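Local coordinates for 14 kDa fatty acid-binding protein (Schistosoma mansoni, PDB 1VYF), which binds long-chain fatty acids such as oleic and arachidonic acid inside a beta-barrel and may take part in their transport, at residues Gly8-Ser13 / Val42-Asp47; Met116-Thr121 / Arg129-Leu134. One frame throughout, in Å; residues are numbered along the deposited sequence.

Interaction 1 (Gly8-Ser13 / Val42-Asp47)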
# COMPACT_ATOMS: atom_id res chain seq x y z
N GLY A 8 8.09 11.57 3.50
CA GLY A 8 7.24 12.28 4.42
C GLY A 8 6.01 11.45 4.79
O GLY A 8 6.01 10.22 4.67
N LYS A 9 4.96 12.13 5.21
CA LYS A 9 3.77 11.47 5.72
C LYS A 9 2.55 11.79 4.88
O LYS A 9 2.42 12.90 4.34
CB LYS A 9 3.47 11.94 7.14
CG LYS A 9 4.46 11.52 8.16
CD LYS A 9 3.81 11.62 9.58
CE LYS A 9 4.71 11.04 10.62
NZ LYS A 9 5.13 12.14 11.50
N TRP A 10 1.61 10.84 4.87
CA TRP A 10 0.44 10.87 3.99
C TRP A 10 -0.75 10.35 4.78
O TRP A 10 -0.58 9.43 5.55
CB TRP A 10 0.67 9.97 2.75
CG TRP A 10 1.82 10.39 1.92
CD1 TRP A 10 3.14 10.01 2.07
CD2 TRP A 10 1.79 11.26 0.79
NE1 TRP A 10 3.91 10.61 1.12
CE2 TRP A 10 3.12 11.40 0.33
CE3 TRP A 10 0.78 11.94 0.11
CZ2 TRP A 10 3.45 12.18 -0.79
CZ3 TRP A 10 1.10 12.70 -0.99
CH2 TRP A 10 2.43 12.82 -1.43
N LYS A 11 -1.93 10.94 4.63
CA LYS A 11 -3.12 10.44 5.31
C LYS A 11 -4.20 10.16 4.27
O LYS A 11 -4.45 10.96 3.36
CB LYS A 11 -3.60 11.42 6.40
CG LYS A 11 -4.79 10.89 7.23
CD LYS A 11 -5.25 11.92 8.29
CE LYS A 11 -6.11 11.27 9.36
NZ LYS A 11 -5.96 12.00 10.66
N LEU A 12 -4.83 9.00 4.40
CA LEU A 12 -5.93 8.61 3.54
C LEU A 12 -7.03 9.64 3.59
O LEU A 12 -7.50 9.93 4.69
CB LEU A 12 -6.56 7.27 3.98
CG LEU A 12 -7.66 6.76 3.02
CD1 LEU A 12 -7.05 6.22 1.73
CD2 LEU A 12 -8.44 5.69 3.72
N SER A 13 -7.42 10.14 2.41
CA SER A 13 -8.52 11.12 2.23
C SER A 13 -9.77 10.57 1.60
O SER A 13 -10.88 10.98 1.97
CB SER A 13 -8.06 12.36 1.46
OG SER A 13 -7.58 12.09 0.15
N VAL A 42 0.53 7.08 6.44
CA VAL A 42 1.63 6.33 5.83
C VAL A 42 2.86 7.25 5.75
O VAL A 42 2.79 8.38 5.32
CB VAL A 42 1.24 5.75 4.46
CG1 VAL A 42 2.39 4.99 3.83
CG2 VAL A 42 0.06 4.80 4.60
N THR A 43 3.99 6.76 6.24
CA THR A 43 5.23 7.51 6.24
C THR A 43 6.24 6.77 5.36
O THR A 43 6.46 5.58 5.53
CB THR A 43 5.77 7.63 7.68
OG1 THR A 43 4.81 8.29 8.52
CG2 THR A 43 7.02 8.52 7.76
N PHE A 44 6.91 7.48 4.46
CA PHE A 44 8.00 6.89 3.67
C PHE A 44 9.33 7.54 4.07
O PHE A 44 9.42 8.74 4.19
CB PHE A 44 7.81 7.14 2.17
CG PHE A 44 6.65 6.39 1.56
CD1 PHE A 44 5.40 6.94 1.52
CD2 PHE A 44 6.83 5.13 1.01
CE1 PHE A 44 4.31 6.23 0.96
CE2 PHE A 44 5.74 4.41 0.45
CZ PHE A 44 4.49 4.98 0.42
N THR A 45 10.35 6.72 4.25
CA THR A 45 11.74 7.21 4.33
C THR A 45 12.57 6.39 3.37
O THR A 45 12.21 5.27 3.02
CB THR A 45 12.30 7.11 5.77
OG1 THR A 45 12.45 5.74 6.14
CG2 THR A 45 11.33 7.63 6.76
N MET A 46 13.67 6.97 2.89
CA MET A 46 14.57 6.29 1.96
C MET A 46 15.97 6.37 2.57
O MET A 46 16.50 7.47 2.76
CB MET A 46 14.52 6.95 0.56
CG MET A 46 15.36 6.26 -0.51
SD MET A 46 14.72 4.69 -1.12
CE MET A 46 14.44 5.05 -2.81
N ASP A 47 16.50 5.20 2.92
CA ASP A 47 17.75 5.05 3.64
C ASP A 47 18.65 4.05 2.90
O ASP A 47 18.63 2.85 3.21
CB ASP A 47 17.47 4.55 5.06
CG ASP A 47 16.40 5.38 5.77
OD1 ASP A 47 16.76 6.42 6.41
OD2 ASP A 47 15.18 5.07 5.73
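Gly8, Lys9 and Trp10 pair with Phe44, Thr43 and Val42 as antiparallel strands whose axes come within 4.6 Å at 156°. Four backbone hydrogen bonds form two hydrogen-bonded pairs, Gly8 with Phe44 and Trp10 with Val42, flanking the non-hydrogen-bonded pair Lys9-Thr43. The shortest runs from Val42 N to Trp10 O at 2.7 Å, while that from Trp10 N to Val42 O is bent to 130° at the hydrogen. Between these pairs, Thr43 CA approaches Gly8 O at 3.2 Å in a CA-H...O contact. The backbone angles of Gly8 would jam a CB against the preceding carbonyl oxygen.

On the face of Trp10, Val42 and Phe44, the two aromatic rings cross at about a right angle, meeting obliquely through their CD1 atoms, 3.9 Å apart. On the face of Lys9 and Thr43, chi1 of Thr43 (-59°) puts OG1 beside the backbone N, on the flank where the Lys9 chain runs; OG1 touches Lys9 CG at 3.3 Å, with CD and CE close by.

Trp10 NE1 is hydrogen-bonded to Phe6 O. Met116 of strand 115-122 touches the side chains of both Trp10 and Phe44, and Val42 and Phe44 pack on Met53 of strand 50-56.

Interaction 2 (Met116-Thr121 / Arg129-Leu134). With OLA (oleic acid), chain B.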
# COMPACT_ATOMS: atom_id res chain seq x y z
N MET A 116 -1.02 11.29 -3.26
CA MET A 116 -0.54 9.99 -3.62
C MET A 116 -1.76 9.15 -3.91
O MET A 116 -2.64 8.99 -3.04
CB MET A 116 0.29 9.34 -2.50
CG MET A 116 0.71 7.90 -2.86
SD MET A 116 1.79 7.20 -1.69
CE MET A 116 0.61 6.59 -0.53
N LYS A 117 -1.85 8.69 -5.15
CA LYS A 117 -2.94 7.86 -5.60
C LYS A 117 -2.49 6.44 -5.49
O LYS A 117 -1.47 6.08 -6.06
CB LYS A 117 -3.31 8.18 -7.04
CG LYS A 117 -4.42 7.25 -7.57
CD LYS A 117 -4.96 7.62 -8.93
CE LYS A 117 -3.91 7.66 -10.00
NZ LYS A 117 -4.49 8.15 -11.28
N THR A 118 -3.25 5.62 -4.80
CA THR A 118 -2.89 4.19 -4.65
C THR A 118 -3.95 3.35 -5.38
O THR A 118 -5.11 3.35 -4.97
CB THR A 118 -2.86 3.85 -3.15
OG1 THR A 118 -1.81 4.61 -2.53
CG2 THR A 118 -2.51 2.38 -2.88
N THR A 119 -3.57 2.67 -6.47
CA THR A 119 -4.52 1.84 -7.21
C THR A 119 -4.29 0.40 -6.80
O THR A 119 -3.17 -0.07 -6.85
CB THR A 119 -4.33 2.06 -8.70
OG1 THR A 119 -4.59 3.43 -9.02
CG2 THR A 119 -5.35 1.30 -9.51
N VAL A 120 -5.35 -0.30 -6.40
CA VAL A 120 -5.22 -1.69 -5.92
C VAL A 120 -6.03 -2.59 -6.84
O VAL A 120 -7.24 -2.43 -6.97
CB VAL A 120 -5.73 -1.81 -4.50
CG1 VAL A 120 -5.56 -3.26 -3.95
CG2 VAL A 120 -5.03 -0.79 -3.59
N THR A 121 -5.39 -3.58 -7.46
CA THR A 121 -6.09 -4.44 -8.42
C THR A 121 -5.88 -5.91 -8.05
O THR A 121 -4.78 -6.28 -7.69
CB THR A 121 -5.57 -4.19 -9.86
OG1 THR A 121 -4.14 -4.36 -9.95
CG2 THR A 121 -5.71 -2.79 -10.21
N ARG A 129 -7.46 4.60 -3.89
CA ARG A 129 -7.39 5.28 -2.62
C ARG A 129 -6.43 6.45 -2.70
O ARG A 129 -5.25 6.29 -3.02
CB ARG A 129 -6.94 4.31 -1.54
CG ARG A 129 -7.99 3.26 -1.25
CD ARG A 129 -7.42 1.98 -0.70
NE ARG A 129 -6.86 2.10 0.65
CZ ARG A 129 -7.58 2.25 1.75
NH1 ARG A 129 -6.97 2.30 2.91
NH2 ARG A 129 -8.92 2.31 1.71
N ASN A 130 -6.95 7.64 -2.43
CA ASN A 130 -6.18 8.88 -2.49
C ASN A 130 -5.70 9.26 -1.09
O ASN A 130 -6.47 9.25 -0.13
CB ASN A 130 -7.04 10.03 -3.06
CG ASN A 130 -7.15 9.98 -4.57
OD1 ASN A 130 -6.28 9.43 -5.28
ND2 ASN A 130 -8.27 10.48 -5.08
N TYR A 131 -4.43 9.62 -0.99
CA TYR A 131 -3.81 10.11 0.23
C TYR A 131 -3.35 11.55 -0.00
O TYR A 131 -2.91 11.88 -1.08
CB TYR A 131 -2.56 9.28 0.57
CG TYR A 131 -2.83 7.87 1.02
CD1 TYR A 131 -3.26 6.89 0.10
CD2 TYR A 131 -2.69 7.50 2.37
CE1 TYR A 131 -3.47 5.57 0.50
CE2 TYR A 131 -2.94 6.18 2.79
CZ TYR A 131 -3.33 5.23 1.87
OH TYR A 131 -3.54 3.96 2.32
N LYS A 132 -3.51 12.40 1.01
CA LYS A 132 -3.01 13.77 1.00
C LYS A 132 -1.73 13.83 1.79
O LYS A 132 -1.58 13.19 2.84
CB LYS A 132 -4.03 14.75 1.61
CG LYS A 132 -5.39 14.66 0.95
CD LYS A 132 -6.29 15.90 1.22
CE LYS A 132 -6.88 15.90 2.62
NZ LYS A 132 -6.79 17.27 3.27
N ARG A 133 -0.81 14.63 1.30
CA ARG A 133 0.49 14.83 1.97
C ARG A 133 0.24 15.67 3.23
O ARG A 133 -0.45 16.67 3.18
CB ARG A 133 1.44 15.55 1.00
CG ARG A 133 2.79 15.91 1.56
CD ARG A 133 3.56 16.87 0.66
NE ARG A 133 3.75 16.39 -0.71
CZ ARG A 133 4.72 15.55 -1.10
NH1 ARG A 133 5.57 15.05 -0.21
NH2 ARG A 133 4.83 15.19 -2.38
N LEU A 134 0.79 15.25 4.35
CA LEU A 134 0.66 16.00 5.59
C LEU A 134 1.74 17.07 5.76
O LEU A 134 2.88 16.97 5.27
CB LEU A 134 0.66 15.07 6.80
CG LEU A 134 -0.56 14.18 6.98
CD1 LEU A 134 -0.31 13.23 8.12
CD2 LEU A 134 -1.85 14.95 7.26
C1 OLA B . -3.34 1.12 0.60
O1 OLA B . -2.17 1.40 0.81
O2 OLA B . -4.21 2.10 0.80
C2 OLA B . -3.88 -0.22 0.09
C3 OLA B . -3.15 -1.52 0.46
C4 OLA B . -4.10 -2.62 0.99
C5 OLA B . -4.15 -3.94 0.20
C6 OLA B . -5.44 -4.74 0.43
C7 OLA B . -5.42 -5.66 1.64
C8 OLA B . -5.90 -4.98 2.92
C9 OLA B . -7.07 -5.70 3.55
C10 OLA B . -7.73 -5.23 4.62
C11 OLA B . -7.39 -3.92 5.31
C12 OLA B . -7.40 -4.06 6.83
C13 OLA B . -7.38 -2.70 7.56
C14 OLA B . -6.05 -1.94 7.47
C15 OLA B . -6.01 -0.92 6.33
C16 OLA B . -4.57 -0.53 5.99
C17 OLA B . -4.22 -0.77 4.51
C18 OLA B . -4.53 0.46 3.70
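Met116, Thr118, Arg129 and Tyr131 form the densely packed inner side of this antiparallel pairing, in which the strand axes approach to 4.7 Å at 158°. Backbone hydrogen bonds join Met116 to Tyr131 and Thr118 to Arg129 in both directions. The Met116 chain is extended to SD and then bent (chi3 86°), which sets CE over one face of the Tyr131 ring, toward its rim and 3.9 Å from CD1, a CH-pi contact. Thr118 OG1 meets the same ring obliquely, 3.6 Å from CE1.

The oleate carboxylate is held at this inner side. Its O2 lies in the plane of the Arg129 guanidinium, at the edge, and accepts a nearly straight hydrogen bond from NE (2.7 Å, 175°). Tyr131 OH donates a very short one of 2.5 Å to the same O2, which lies near the plane of the phenol ring. Two donors thus grip one oxygen, and Arg109 NH2 also hydrogen-bonds the ligand. Thr118 CG2 packs 3.8 Å from C1 of the oleate, and Val120 CG2 adds an apolar contact with C2. Phe18 makes a cation-pi contact with the Arg129 guanidinium.

The face of Lys117 and Asn130 is looser and open to solvent at the exposed Lys117. The two lie side by side there, with Asn130 OD1 3.7 Å from Lys117 CG and ND2 hydrogen-bonded to Glu14 OE1.

This hairpin of strands 115-122 and 125-133 contributes Arg129 and Tyr131 to the Arg-Arg-Tyr carboxylate site characteristic of many intracellular fatty acid-binding proteins.

Interactions 1 and 2, with centres 11 Å apart, belong to one antiparallel sheet and are joined where strand 8-16 runs beside strand 125-133. Probable hydrogen bonds from Ser13 N to Asn130 O and from Leu134 N to Lys9 O, both 2.9 Å, mark the seam, and Trp10 CE3 packs 3.3 Å from Arg133 N. The buried faces of both contacts line the same barrel interior. Interaction 2 grips the oleate carboxylate directly, whereas interaction 1 borders the site: the side chain of Val42 is about 4 Å from that of Tyr131 and about 6 Å from the ligand at nearest approach, and the side chain of Phe44 lies about 4 Å from that of Arg109.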